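Local atomic coordinates of F420-dependent methylenetetrahydromethanopterin dehydrogenase (Methanopyrus kandleri, PDB entry 1QV9), a protein that catalyses the reversible reduction of methenyl-tetrahydromethanopterin to methylene-tetrahydromethanopterin with reduced coenzyme F420, a step of methanogenesis from carbon dioxide. Residues D143-L148 with G152-V157; G115-K120 with E159-L164. One frame throughout, in Å; residues are numbered along the deposited sequence.

Contact 1 (D143-L148 with G152-V157); sequences DLMKVL and GVFRVV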
# COMPACT_ATOMS: atom_id res chain seq x y z
N ASP A 143 7.91 -12.57 9.20
CA ASP A 143 7.42 -12.70 7.85
C ASP A 143 7.17 -14.16 7.50
O ASP A 143 6.12 -14.47 6.88
CB ASP A 143 8.41 -12.07 6.86
CG ASP A 143 8.33 -10.55 6.87
OD1 ASP A 143 7.27 -9.97 7.22
OD2 ASP A 143 9.35 -9.91 6.51
N LEU A 144 8.10 -15.03 7.85
CA LEU A 144 7.93 -16.46 7.55
C LEU A 144 6.70 -17.02 8.29
O LEU A 144 5.93 -17.77 7.69
CB LEU A 144 9.22 -17.20 7.92
CG LEU A 144 9.15 -18.72 7.82
CD1 LEU A 144 8.81 -19.16 6.40
CD2 LEU A 144 10.52 -19.31 8.25
N MSE A 145 6.51 -16.62 9.56
CA MSE A 145 5.34 -17.10 10.32
C MSE A 145 4.05 -16.66 9.63
O MSE A 145 3.07 -17.44 9.52
CB MSE A 145 5.38 -16.56 11.75
CG MSE A 145 4.27 -17.13 12.61
SE MSE A 145 4.47 -16.49 14.46
CE MSE A 145 6.27 -17.19 14.76
N LYS A 146 4.01 -15.41 9.15
CA LYS A 146 2.81 -14.93 8.46
C LYS A 146 2.57 -15.78 7.20
O LYS A 146 1.45 -16.17 6.88
CB LYS A 146 2.99 -13.44 8.09
CG LYS A 146 1.91 -12.84 7.22
CD LYS A 146 0.54 -13.04 7.81
CE LYS A 146 -0.49 -12.31 6.98
NZ LYS A 146 -1.87 -12.52 7.45
N VAL A 147 3.64 -16.05 6.45
CA VAL A 147 3.49 -16.87 5.25
C VAL A 147 2.95 -18.26 5.60
O VAL A 147 1.96 -18.71 5.01
CB VAL A 147 4.85 -17.00 4.52
CG1 VAL A 147 4.77 -18.09 3.40
CG2 VAL A 147 5.25 -15.66 3.94
N LEU A 148 3.60 -18.94 6.54
CA LEU A 148 3.17 -20.31 6.86
C LEU A 148 1.76 -20.38 7.43
O LEU A 148 1.02 -21.35 7.20
CB LEU A 148 4.19 -20.98 7.80
CG LEU A 148 5.60 -21.05 7.20
CD1 LEU A 148 6.53 -21.69 8.18
CD2 LEU A 148 5.58 -21.89 5.90
N GLY A 152 -2.01 -21.31 4.88
CA GLY A 152 -2.64 -22.55 5.28
C GLY A 152 -1.68 -23.69 5.56
O GLY A 152 -2.11 -24.79 5.92
N VAL A 153 -0.36 -23.45 5.42
CA VAL A 153 0.59 -24.52 5.70
C VAL A 153 0.48 -25.02 7.15
O VAL A 153 0.58 -26.22 7.39
CB VAL A 153 2.06 -24.06 5.42
CG1 VAL A 153 3.07 -25.06 6.01
CG2 VAL A 153 2.24 -23.89 3.92
N PHE A 154 0.28 -24.10 8.11
CA PHE A 154 0.18 -24.52 9.50
C PHE A 154 -1.08 -25.37 9.73
O PHE A 154 -1.10 -26.15 10.68
CB PHE A 154 0.19 -23.30 10.45
CG PHE A 154 1.57 -22.72 10.72
CD1 PHE A 154 1.68 -21.43 11.20
CD2 PHE A 154 2.71 -23.46 10.49
CE1 PHE A 154 2.93 -20.87 11.46
CE2 PHE A 154 3.98 -22.88 10.75
CZ PHE A 154 4.07 -21.60 11.23
N ARG A 155 -2.11 -25.18 8.91
CA ARG A 155 -3.32 -25.99 9.10
C ARG A 155 -3.01 -27.42 8.68
O ARG A 155 -3.56 -28.37 9.24
CB ARG A 155 -4.53 -25.45 8.32
CG ARG A 155 -5.87 -25.79 9.03
CD ARG A 155 -7.06 -25.33 8.26
NE ARG A 155 -7.06 -23.92 7.91
CZ ARG A 155 -7.36 -22.93 8.74
NH1 ARG A 155 -7.33 -21.69 8.32
NH2 ARG A 155 -7.70 -23.20 9.98
N VAL A 156 -2.14 -27.62 7.68
CA VAL A 156 -1.78 -28.97 7.28
C VAL A 156 -1.05 -29.67 8.45
O VAL A 156 -1.26 -30.86 8.74
CB VAL A 156 -0.80 -28.95 6.07
CG1 VAL A 156 -0.41 -30.35 5.68
CG2 VAL A 156 -1.48 -28.25 4.88
N VAL A 157 -0.15 -28.93 9.11
CA VAL A 157 0.58 -29.48 10.25
C VAL A 157 -0.35 -29.78 11.40
O VAL A 157 -0.22 -30.83 12.02
CB VAL A 157 1.73 -28.47 10.67
CG1 VAL A 157 2.51 -28.97 11.86
CG2 VAL A 157 2.66 -28.25 9.50
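Leu148 and Val153 approach to 5.1 Å between their CA atoms where two consecutive helices, 134-150 and 153-169, turn a corner; the axes of their short segments pass 10.0 Å apart at 69°. Glycine suits position 152 in this tight turn between two consecutive helices: its phi is positive, at backbone angles where a CB would press against the preceding carbonyl O, and it is also the N-cap of the second helix. The backbone is stitched across the corner by Phe154 N, which donates to Leu148 O at 3.0 Å with an N-H...O angle of 151°, coming from above the carbonyl plane. This bond satisfies a carbonyl near the end of one helix and an amide in the first turn of the next, both buried.

Leu148 is the side chain at the centre. Its CB sits over one face of the Phe154 ring, 3.6 Å from the centroid, in a CH-pi contact, while CD1 reaches the rim at CE2 and CZ. The other branch, CD2, turns to Val153 and meets CG1 at 4.0 Å, so a forked leucine can serve two neighbours at once. In Phe154, CG stands beside its own backbone N (chi1 -79°), which swings the ring back over the leucine whose carbonyl that same N grips. With an alanine in place of Phe154, Leu148 CB would probably lose its aromatic cover and a gap would be likely to open beside Met145.

Around the corner, Met19 of helix 15-19 also packs on Phe154, and Ala138 of the second subunit packs on Phe154 too, which places the turn at the subunit interface. Met145, present as selenomethionine, brings CG, anti to its backbone N, to 4.1 Å from Phe154 CE1.

Contact 2 (G115-K120 with E159-L164); sequences GYILVK and EAFDEL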
# COMPACT_ATOMS: atom_id res chain seq x y z
N GLY A 115 8.45 -40.84 11.33
CA GLY A 115 7.57 -40.05 10.49
C GLY A 115 8.29 -38.73 10.19
O GLY A 115 9.35 -38.41 10.79
N TYR A 116 7.77 -37.98 9.23
CA TYR A 116 8.38 -36.68 8.92
C TYR A 116 7.41 -35.72 8.27
O TYR A 116 6.46 -36.12 7.63
CB TYR A 116 9.61 -36.79 7.99
CG TYR A 116 9.41 -37.56 6.68
CD1 TYR A 116 9.74 -38.91 6.62
CD2 TYR A 116 8.85 -36.96 5.56
CE1 TYR A 116 9.51 -39.65 5.46
CE2 TYR A 116 8.61 -37.70 4.39
CZ TYR A 116 8.95 -39.04 4.36
OH TYR A 116 8.72 -39.79 3.22
N ILE A 117 7.65 -34.42 8.50
CA ILE A 117 6.88 -33.40 7.82
C ILE A 117 7.98 -32.45 7.39
O ILE A 117 8.64 -31.81 8.23
CB ILE A 117 5.87 -32.65 8.71
CG1 ILE A 117 4.87 -33.66 9.28
CG2 ILE A 117 5.14 -31.58 7.87
CD1 ILE A 117 3.83 -33.07 10.26
N LEU A 118 8.22 -32.40 6.08
CA LEU A 118 9.26 -31.52 5.54
C LEU A 118 8.58 -30.33 4.88
O LEU A 118 7.81 -30.49 3.96
CB LEU A 118 10.12 -32.29 4.53
CG LEU A 118 10.83 -33.49 5.17
CD1 LEU A 118 11.68 -34.18 4.12
CD2 LEU A 118 11.74 -33.02 6.33
N VAL A 119 8.86 -29.12 5.37
CA VAL A 119 8.22 -27.93 4.87
C VAL A 119 9.19 -27.17 3.97
O VAL A 119 10.10 -26.46 4.46
CB VAL A 119 7.76 -27.06 6.08
CG1 VAL A 119 6.98 -25.84 5.60
CG2 VAL A 119 6.87 -27.92 6.97
N LYS A 120 9.02 -27.32 2.66
CA LYS A 120 9.96 -26.67 1.74
C LYS A 120 9.98 -25.14 1.82
O LYS A 120 11.01 -24.51 1.70
CB LYS A 120 9.74 -27.17 0.29
CG LYS A 120 9.85 -28.68 0.21
CD LYS A 120 9.79 -29.23 -1.23
CE LYS A 120 11.14 -29.07 -1.90
NZ LYS A 120 11.13 -29.64 -3.29
N GLU A 159 -3.49 -30.50 11.23
CA GLU A 159 -4.28 -31.70 10.93
C GLU A 159 -3.51 -32.98 11.12
O GLU A 159 -4.02 -33.96 11.68
CB GLU A 159 -4.82 -31.66 9.51
CG GLU A 159 -5.92 -30.67 9.26
CD GLU A 159 -6.40 -30.73 7.81
OE1 GLU A 159 -5.80 -31.49 7.00
OE2 GLU A 159 -7.36 -30.01 7.49
N ALA A 160 -2.27 -32.99 10.65
CA ALA A 160 -1.46 -34.19 10.79
C ALA A 160 -1.27 -34.59 12.25
O ALA A 160 -1.34 -35.77 12.61
CB ALA A 160 -0.10 -34.01 10.12
N PHE A 161 -1.00 -33.60 13.11
CA PHE A 161 -0.81 -33.91 14.51
C PHE A 161 -2.10 -34.21 15.22
O PHE A 161 -2.11 -35.05 16.12
CB PHE A 161 -0.03 -32.78 15.22
CG PHE A 161 1.44 -32.88 15.05
CD1 PHE A 161 2.13 -31.93 14.32
CD2 PHE A 161 2.13 -33.98 15.53
CE1 PHE A 161 3.50 -32.07 14.06
CE2 PHE A 161 3.49 -34.14 15.28
CZ PHE A 161 4.18 -33.17 14.54
N ASP A 162 -3.20 -33.58 14.82
CA ASP A 162 -4.48 -33.87 15.46
C ASP A 162 -4.87 -35.34 15.18
O ASP A 162 -5.41 -36.01 16.06
CB ASP A 162 -5.55 -32.90 14.97
CG ASP A 162 -5.57 -31.59 15.79
OD1 ASP A 162 -6.08 -30.57 15.28
OD2 ASP A 162 -5.10 -31.60 16.96
N GLU A 163 -4.58 -35.83 13.98
CA GLU A 163 -4.86 -37.23 13.62
C GLU A 163 -4.01 -38.17 14.50
O GLU A 163 -4.49 -39.18 15.03
CB GLU A 163 -4.53 -37.46 12.14
CG GLU A 163 -4.74 -38.90 11.64
CD GLU A 163 -4.16 -39.14 10.25
OE1 GLU A 163 -4.51 -38.39 9.31
OE2 GLU A 163 -3.35 -40.08 10.08
N LEU A 164 -2.73 -37.84 14.67
CA LEU A 164 -1.84 -38.66 15.50
C LEU A 164 -2.30 -38.64 16.97
O LEU A 164 -2.21 -39.67 17.67
CB LEU A 164 -0.41 -38.11 15.37
CG LEU A 164 0.73 -39.06 15.70
CD1 LEU A 164 0.71 -40.29 14.77
CD2 LEU A 164 2.05 -38.29 15.58
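Ile117 points its CB from strand 115-119 toward helix segment 159-164, where Ala160 and Phe161 lie, and the side chain divides there. The short branch, CG2, stays close to the strand and lies 4.1 Å from Val119 CG2, two residues along and on the same side of the sheet. The longer branch begins at CG1, set beside the backbone N and anti to the carbonyl carbon (chi1 -61°). CG1 serves as a spacer, and because the chain is extended beyond it (chi2 177°), it carries CD1 to the far end of the side chain.

CD1 does all the touching. It meets Ala160 CB at 4.0 Å and Phe161 CE1 at 3.9 Å, spanning a backbone separation of 8.9 Å between the CA atoms of Ile117 and Ala160. This is the packing of a helix against a parallel sheet in an alpha/beta domain: strand 115-119 runs beside strand 180-183, and helix 153-169 belongs to the beta-alpha-beta crossover between them. A beta-branched isoleucine suits such a strand, being compatible with extended backbone angles and long enough to reach the helix.

On the helix, a small residue suits position 160, where a single methyl takes up the isoleucine tip and also packs on Leu181 of strand 180-183. Phe161 starts out pointing past the strand segment, but its ring reaches back and gives CD1 the CE1 corner at an oblique approach. The rest of that ring spreads across the sheet to Ile97, Val69 and Phe67, a span that a broad aromatic is well suited to bridge. Ile117 itself is flanked by Ile97 and Ile183 from the strands beside it.

How the contacts relate
Of the segments involved, strand 115-119 comes first along the chain; the chain then enters helix 134-150, turns through Gly152 and runs on as helix 153-169. Contact 1 closes a very short loop, with three residues between its segments. Contact 2 closes a much longer one, 38 residues from strand to helix, and all of contact 1 falls within it, so the two nest and do not cross. Helix 153-169 serves both: its first turns take part in the corner, its middle lies on the sheet. Their centres are about 13 Å apart, yet they meet at Val119, whose CG1 lies 4.0 Å from Val153 CG1. Together they tie helix 134-150 to the parallel sheet.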